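Local atomic coordinates of beta-N-acetylhexosaminidase (Arthrobacter aurescens, PDB entry 3RCN), a protein that probably hydrolyses terminal non-reducing N-acetyl-D-hexosamine residues from N-acetyl-beta-D-hexosaminides, as a family 20 glycoside hydrolase. Residues G196-W207 with V271-I279; L105-A113 with G124-V132. One frame throughout, in Å; residues are numbered along the deposited sequence.

Interaction 1: G196-W207 with V271-I279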
# COMPACT_ATOMS: atom_id res chain seq x y z
N GLY A 196 4.68 5.32 23.93
CA GLY A 196 3.55 5.98 23.30
C GLY A 196 3.06 5.48 21.94
O GLY A 196 1.94 5.82 21.54
N ALA A 197 3.85 4.68 21.25
CA ALA A 197 3.48 4.26 19.89
C ALA A 197 2.57 3.03 19.81
O ALA A 197 2.25 2.57 18.71
CB ALA A 197 4.70 4.06 19.02
N TRP A 198 2.18 2.49 20.97
CA TRP A 198 1.29 1.32 20.99
C TRP A 198 0.37 1.29 22.19
O TRP A 198 0.70 1.82 23.25
CB TRP A 198 2.08 0.01 20.90
CG TRP A 198 2.89 -0.32 22.12
CD1 TRP A 198 4.12 0.18 22.45
CD2 TRP A 198 2.53 -1.22 23.19
NE1 TRP A 198 4.55 -0.36 23.64
CE2 TRP A 198 3.60 -1.21 24.12
CE3 TRP A 198 1.42 -2.03 23.45
CZ2 TRP A 198 3.59 -1.99 25.29
CZ3 TRP A 198 1.41 -2.80 24.62
CH2 TRP A 198 2.49 -2.77 25.52
N ARG A 199 -0.79 0.66 22.03
CA ARG A 199 -1.74 0.46 23.11
C ARG A 199 -2.10 -1.03 23.22
O ARG A 199 -1.97 -1.76 22.24
CB ARG A 199 -3.01 1.28 22.88
CG ARG A 199 -3.77 0.91 21.62
CD ARG A 199 -4.97 1.81 21.42
NE ARG A 199 -5.67 1.54 20.17
CZ ARG A 199 -5.47 2.22 19.04
NH1 ARG A 199 -4.57 3.21 18.99
NH2 ARG A 199 -6.16 1.90 17.95
N ARG A 200 -2.57 -1.44 24.39
CA ARG A 200 -2.95 -2.82 24.70
C ARG A 200 -4.11 -3.33 23.84
O ARG A 200 -4.07 -4.45 23.32
CB ARG A 200 -3.39 -2.89 26.15
CG ARG A 200 -2.77 -4.01 26.92
CD ARG A 200 -1.81 -3.47 27.96
NE ARG A 200 -0.69 -4.38 28.16
CZ ARG A 200 0.44 -4.05 28.78
NH1 ARG A 200 0.60 -2.82 29.25
NH2 ARG A 200 1.41 -4.95 28.92
N GLU A 201 -5.15 -2.51 23.72
CA GLU A 201 -6.31 -2.88 22.92
C GLU A 201 -7.06 -1.65 22.44
O GLU A 201 -6.55 -0.53 22.53
CB GLU A 201 -7.23 -3.83 23.69
CG GLU A 201 -7.46 -3.46 25.14
CD GLU A 201 -8.57 -4.29 25.78
OE1 GLU A 201 -9.02 -5.29 25.17
OE2 GLU A 201 -8.98 -3.94 26.90
N SER A 202 -8.25 -1.86 21.90
CA SER A 202 -9.04 -0.79 21.31
C SER A 202 -10.52 -1.01 21.58
O SER A 202 -11.01 -2.13 21.55
CB SER A 202 -8.84 -0.76 19.79
OG SER A 202 -7.48 -0.61 19.44
N SER A 203 -11.24 0.08 21.83
CA SER A 203 -12.69 0.03 21.86
C SER A 203 -13.19 -0.54 20.56
O SER A 203 -12.71 -0.19 19.48
CB SER A 203 -13.30 1.42 22.04
OG SER A 203 -12.96 1.97 23.30
N LEU A 204 -14.17 -1.41 20.66
CA LEU A 204 -14.84 -1.94 19.49
C LEU A 204 -16.17 -1.22 19.32
O LEU A 204 -17.11 -1.44 20.09
CB LEU A 204 -15.06 -3.44 19.68
CG LEU A 204 -15.80 -4.12 18.54
CD1 LEU A 204 -15.03 -3.89 17.24
CD2 LEU A 204 -16.00 -5.61 18.84
N GLY A 205 -16.27 -0.37 18.30
CA GLY A 205 -17.44 0.48 18.15
C GLY A 205 -17.33 1.72 19.01
O GLY A 205 -16.24 2.05 19.48
N SER A 206 -18.45 2.41 19.22
CA SER A 206 -18.49 3.57 20.11
C SER A 206 -17.97 3.19 21.49
O SER A 206 -18.25 2.09 21.96
CB SER A 206 -19.93 4.08 20.23
OG SER A 206 -20.03 5.14 21.17
N TRP A 207 -17.23 4.09 22.14
CA TRP A 207 -16.76 3.83 23.51
C TRP A 207 -17.94 3.60 24.46
O TRP A 207 -17.80 3.00 25.52
CB TRP A 207 -15.83 4.94 24.04
CG TRP A 207 -16.51 6.28 24.18
CD1 TRP A 207 -16.55 7.27 23.25
CD2 TRP A 207 -17.26 6.75 25.30
NE1 TRP A 207 -17.29 8.33 23.72
CE2 TRP A 207 -17.73 8.04 24.98
CE3 TRP A 207 -17.57 6.21 26.56
CZ2 TRP A 207 -18.50 8.80 25.86
CZ3 TRP A 207 -18.34 6.96 27.43
CH2 TRP A 207 -18.80 8.24 27.08
N VAL A 271 0.26 5.42 34.30
CA VAL A 271 -0.58 5.81 33.18
C VAL A 271 -0.14 5.05 31.93
O VAL A 271 1.06 4.95 31.66
CB VAL A 271 -0.46 7.32 32.91
CG1 VAL A 271 -1.26 7.72 31.68
CG2 VAL A 271 -0.89 8.09 34.14
N GLU A 272 -1.09 4.52 31.18
CA GLU A 272 -0.74 3.82 29.94
C GLU A 272 -1.49 4.41 28.73
O GLU A 272 -2.47 5.14 28.91
CB GLU A 272 -0.98 2.32 30.07
CG GLU A 272 -2.43 1.90 30.11
CD GLU A 272 -2.60 0.40 29.93
OE1 GLU A 272 -1.84 -0.36 30.57
OE2 GLU A 272 -3.48 -0.02 29.13
N VAL A 273 -1.03 4.12 27.51
CA VAL A 273 -1.68 4.69 26.33
C VAL A 273 -3.19 4.40 26.40
O VAL A 273 -3.59 3.30 26.76
CB VAL A 273 -1.08 4.14 25.01
CG1 VAL A 273 -1.80 4.74 23.81
CG2 VAL A 273 0.41 4.44 24.92
N TRP A 274 -4.03 5.38 26.10
CA TRP A 274 -5.47 5.19 26.27
C TRP A 274 -6.01 4.12 25.33
O TRP A 274 -5.66 4.10 24.16
CB TRP A 274 -6.24 6.49 26.05
CG TRP A 274 -7.41 6.64 26.99
CD1 TRP A 274 -7.57 6.04 28.22
CD2 TRP A 274 -8.59 7.44 26.78
NE1 TRP A 274 -8.77 6.43 28.78
CE2 TRP A 274 -9.41 7.29 27.92
CE3 TRP A 274 -9.03 8.26 25.73
CZ2 TRP A 274 -10.64 7.93 28.04
CZ3 TRP A 274 -10.25 8.90 25.86
CH2 TRP A 274 -11.04 8.74 27.00
N THR A 275 -6.86 3.22 25.83
CA THR A 275 -7.46 2.19 24.98
C THR A 275 -8.88 2.47 24.45
O THR A 275 -9.45 1.64 23.73
CB THR A 275 -7.42 0.79 25.63
OG1 THR A 275 -8.36 0.74 26.71
CG2 THR A 275 -6.04 0.49 26.16
N ARG A 276 -9.44 3.63 24.77
CA ARG A 276 -10.82 3.92 24.37
C ARG A 276 -10.93 5.23 23.63
O ARG A 276 -9.97 6.00 23.58
CB ARG A 276 -11.79 3.89 25.55
CG ARG A 276 -11.33 4.70 26.75
CD ARG A 276 -12.50 5.19 27.57
NE ARG A 276 -13.19 6.31 26.92
CZ ARG A 276 -14.03 7.13 27.55
NH1 ARG A 276 -14.29 6.97 28.84
NH2 ARG A 276 -14.61 8.12 26.89
N TRP A 277 -12.09 5.44 23.00
CA TRP A 277 -12.34 6.68 22.28
C TRP A 277 -12.95 7.77 23.18
O TRP A 277 -13.18 7.56 24.36
CB TRP A 277 -13.25 6.42 21.07
CG TRP A 277 -12.87 5.15 20.28
CD1 TRP A 277 -13.71 4.14 19.92
CD2 TRP A 277 -11.57 4.79 19.77
NE1 TRP A 277 -13.02 3.18 19.24
CE2 TRP A 277 -11.70 3.55 19.13
CE3 TRP A 277 -10.31 5.39 19.81
CZ2 TRP A 277 -10.63 2.90 18.52
CZ3 TRP A 277 -9.24 4.74 19.21
CH2 TRP A 277 -9.41 3.51 18.57
N GLY A 278 -13.20 8.94 22.59
CA GLY A 278 -13.93 10.00 23.24
C GLY A 278 -13.05 11.05 23.87
O GLY A 278 -11.86 11.16 23.54
N ILE A 279 -13.62 11.83 24.78
CA ILE A 279 -12.88 12.92 25.42
C ILE A 279 -12.24 12.50 26.74
O ILE A 279 -12.89 11.92 27.62
CB ILE A 279 -13.75 14.17 25.58
CG1 ILE A 279 -14.28 14.62 24.22
CG2 ILE A 279 -12.97 15.31 26.24
CD1 ILE A 279 -15.14 15.87 24.29
O HOH W 1 -2.54 0.41 26.53
O HOH W 2 -8.58 -1.33 28.37
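At the C-terminal rim of the catalytic (beta/alpha) barrel, two loops following successive strands meet, with R276 stacked on W207. The flat guanidinium suits a sandwich: W207 CE3 lies over one face and W274 CH2 over the other, with the planes of R276 and W207 15° apart and R276 NH2 3.4 Å from W207 CD2. A bend in the R276 chain at chi3 (-75°) curls the group back, so that NE and NH2 both grip W277 O in the guanidinium plane, NE at 2.8 Å. W277 O also lies over the W207 ring. Were W207 an alanine, the R276 guanidinium would probably lose the aromatic cover and cation-pi partner on one face, a gap opening there, although W277 O would still hold it in plane.

S203, small enough to lie beneath an indole, sets CB over one face of W277, 3.3 Å from NE1; its backbone N makes a weak bond to T275 O. R199 reaches the W277 edge, NH2 3.7 Å from CH2, while NE and NH2 hold S202 OG; R149 O and Q180 O take further bonds from its guanidinium. The branched V273 packs CG1 on R199 CB at 3.8 Å. Toward the surface, one water links E201 OE2 with T275 OG1, and R200 NH1 and E272 OE1 form a long salt bridge of 3.7 Å.

I279 touches E316, the predicted proton donor. Strand 198-199 pairs antiparallel with strand 217-218, V271 and W274 rest on helix 251-256, and W277 meets the H460 ring at about 90°.

Interaction 2: L105-A113 with G124-V132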
# COMPACT_ATOMS: atom_id res chain seq x y z
N LEU A 105 -4.67 15.86 -17.97
CA LEU A 105 -4.25 15.09 -19.13
C LEU A 105 -4.52 13.61 -18.88
O LEU A 105 -5.17 12.95 -19.68
CB LEU A 105 -2.76 15.30 -19.39
CG LEU A 105 -2.29 14.71 -20.71
CD1 LEU A 105 -2.89 15.56 -21.82
CD2 LEU A 105 -0.77 14.68 -20.80
N LEU A 106 -4.02 13.09 -17.77
CA LEU A 106 -4.22 11.68 -17.45
C LEU A 106 -5.69 11.30 -17.51
O LEU A 106 -6.04 10.26 -18.07
CB LEU A 106 -3.64 11.33 -16.09
CG LEU A 106 -2.12 11.42 -16.03
CD1 LEU A 106 -1.65 10.74 -14.77
CD2 LEU A 106 -1.48 10.79 -17.25
N GLN A 107 -6.56 12.14 -16.94
CA GLN A 107 -7.99 11.89 -17.03
C GLN A 107 -8.46 11.85 -18.49
O GLN A 107 -9.30 11.01 -18.85
CB GLN A 107 -8.80 12.92 -16.24
CG GLN A 107 -8.53 12.88 -14.75
CD GLN A 107 -9.68 13.47 -13.95
OE1 GLN A 107 -10.59 14.08 -14.49
NE2 GLN A 107 -9.63 13.26 -12.64
N LEU A 108 -7.92 12.73 -19.33
CA LEU A 108 -8.25 12.73 -20.76
C LEU A 108 -7.84 11.44 -21.52
O LEU A 108 -8.52 11.02 -22.47
CB LEU A 108 -7.65 13.96 -21.46
CG LEU A 108 -8.33 15.31 -21.26
CD1 LEU A 108 -7.54 16.38 -21.99
CD2 LEU A 108 -9.77 15.30 -21.75
N LEU A 109 -6.75 10.81 -21.08
CA LEU A 109 -6.28 9.56 -21.69
C LEU A 109 -7.09 8.34 -21.24
O LEU A 109 -7.10 7.33 -21.94
CB LEU A 109 -4.80 9.33 -21.39
CG LEU A 109 -3.84 10.36 -21.99
CD1 LEU A 109 -2.54 10.41 -21.21
CD2 LEU A 109 -3.56 10.09 -23.46
N GLY A 110 -7.77 8.45 -20.10
CA GLY A 110 -8.58 7.36 -19.57
C GLY A 110 -7.96 6.65 -18.38
O GLY A 110 -6.78 6.84 -18.09
N PRO A 111 -8.76 5.81 -17.68
CA PRO A 111 -8.34 5.17 -16.43
C PRO A 111 -7.06 4.33 -16.53
O PRO A 111 -6.40 4.16 -15.50
CB PRO A 111 -9.54 4.26 -16.08
CG PRO A 111 -10.69 4.89 -16.76
CD PRO A 111 -10.13 5.44 -18.05
N ALA A 112 -6.72 3.82 -17.71
CA ALA A 112 -5.52 2.98 -17.81
C ALA A 112 -4.25 3.81 -17.60
O ALA A 112 -3.18 3.28 -17.29
CB ALA A 112 -5.46 2.23 -19.13
N ALA A 113 -4.40 5.11 -17.77
CA ALA A 113 -3.31 6.04 -17.54
C ALA A 113 -2.96 6.18 -16.06
O ALA A 113 -1.90 6.69 -15.72
CB ALA A 113 -3.66 7.39 -18.13
N GLY A 124 -1.21 2.67 -29.68
CA GLY A 124 -1.41 4.09 -29.58
C GLY A 124 -2.42 4.38 -28.50
O GLY A 124 -3.26 3.54 -28.14
N TRP A 125 -2.33 5.58 -27.95
CA TRP A 125 -3.36 6.08 -27.06
C TRP A 125 -3.86 7.31 -27.73
O TRP A 125 -3.16 7.90 -28.56
CB TRP A 125 -2.80 6.45 -25.70
CG TRP A 125 -2.24 5.32 -24.91
CD1 TRP A 125 -1.44 4.33 -25.36
CD2 TRP A 125 -2.43 5.08 -23.51
NE1 TRP A 125 -1.11 3.47 -24.33
CE2 TRP A 125 -1.72 3.92 -23.18
CE3 TRP A 125 -3.14 5.74 -22.50
CZ2 TRP A 125 -1.69 3.39 -21.89
CZ3 TRP A 125 -3.11 5.22 -21.22
CH2 TRP A 125 -2.39 4.06 -20.93
N SER A 126 -5.06 7.73 -27.39
CA SER A 126 -5.58 8.93 -27.99
C SER A 126 -6.07 9.94 -26.97
O SER A 126 -6.76 9.59 -26.01
CB SER A 126 -6.67 8.58 -28.99
OG SER A 126 -6.09 7.89 -30.07
N VAL A 127 -5.70 11.19 -27.19
CA VAL A 127 -6.24 12.31 -26.44
C VAL A 127 -7.22 13.08 -27.32
O VAL A 127 -6.84 13.58 -28.37
CB VAL A 127 -5.14 13.28 -25.99
CG1 VAL A 127 -4.77 13.03 -24.55
CG2 VAL A 127 -3.93 13.15 -26.90
N PRO A 128 -8.49 13.16 -26.90
CA PRO A 128 -9.44 13.97 -27.66
C PRO A 128 -8.93 15.40 -27.77
O PRO A 128 -8.29 15.87 -26.84
CB PRO A 128 -10.71 13.91 -26.80
CG PRO A 128 -10.28 13.40 -25.46
CD PRO A 128 -9.10 12.53 -25.72
N ARG A 129 -9.19 16.08 -28.88
CA ARG A 129 -8.70 17.44 -29.03
C ARG A 129 -9.61 18.40 -28.28
O ARG A 129 -10.80 18.48 -28.56
CB ARG A 129 -8.56 17.83 -30.50
CG ARG A 129 -7.41 17.12 -31.20
CD ARG A 129 -7.07 17.76 -32.54
NE ARG A 129 -5.99 17.05 -33.22
CZ ARG A 129 -6.16 15.93 -33.92
NH1 ARG A 129 -7.37 15.38 -34.02
NH2 ARG A 129 -5.13 15.34 -34.52
N VAL A 130 -9.04 19.10 -27.30
CA VAL A 130 -9.79 20.02 -26.46
C VAL A 130 -8.98 21.25 -26.09
O VAL A 130 -7.75 21.28 -26.22
CB VAL A 130 -10.22 19.36 -25.13
CG1 VAL A 130 -11.06 18.14 -25.37
CG2 VAL A 130 -9.00 19.02 -24.29
N SER A 131 -9.68 22.27 -25.63
CA SER A 131 -9.05 23.42 -25.00
C SER A 131 -9.63 23.53 -23.60
O SER A 131 -10.85 23.58 -23.43
CB SER A 131 -9.37 24.70 -25.79
OG SER A 131 -9.35 24.45 -27.18
N VAL A 132 -8.75 23.55 -22.60
CA VAL A 132 -9.18 23.71 -21.22
C VAL A 132 -8.48 24.89 -20.54
O VAL A 132 -7.28 25.08 -20.70
CB VAL A 132 -8.90 22.45 -20.39
CG1 VAL A 132 -9.50 22.58 -18.99
CG2 VAL A 132 -9.42 21.22 -21.09
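V127, on strand 125-134, presents CG1 as a knob to helix 95-109, which lies across one face of the mixed sheet of the family's non-catalytic alpha-beta domain. The axes of helix residues 105-109 and strand residues 125-132 approach to 7.9 Å and make an angle of 111°, so the helix runs over the strand rather than along it, and it is residues of its C-terminal end, L105, L108 and L109, that meet it here.

The V127 knob is received by three leucines. L109 comes closest, CD2 to CG1 at 3.4 Å, while L105 CD1 and L108 CB close the hollow from further off. A beta-branched residue fits because its methyl stands close to the strand backbone, where the longer leucines can reach down around it. L108 is the answering bump. Its CB points toward the strand, and CG, anti to the carbonyl carbon (chi1 -77°), carries the fork over it: CD2 settles against P128 CG, and CD1 slides past V130 CG2 at 3.8 Å. The proline ring and the valine thus form the two walls of a groove.

The third feature is W125, a flat blade entering edge-on where the helix ends. G110, with phi 106°, a value glycine adopts easily, turns the chain out of the helix into the 3-10 segment 111-113, and small residues follow there. A112 CB lies 4.0 Å from W125 CH2, and A113 CB lies near CZ3; L109 CB adds the far side of the notch at CE3. The same indole meets W55 edge-to-face, and helix 39-53 reaches both W125 and L109. S126, pointing away from the helix, instead bonds E25 on strand 16-26. Beside this L108 groove, P128 CD lies 3.6 Å from the backbone oxygen L108 O.

Interactions 1 and 2 lie on opposite sides of the chain's centre, their own centres about 47 Å apart, and share no helix or strand. Interaction 2 belongs to the smaller alpha-beta domain, where it joins a helix end to a sheet face mainly by apolar side chains fitted knob into hollow. Interaction 1 joins a mostly irregular segment, which carries the short strand 198-199, to a loop of the barrel domain near the predicted catalytic acid; with little regular structure, it relies on stacked cation and aromatic groups, weak bonds and waters. Both are partly buried, but interaction 1 runs from a buried interior to exposed charges, whereas none of the touching residues of interaction 2 is exposed.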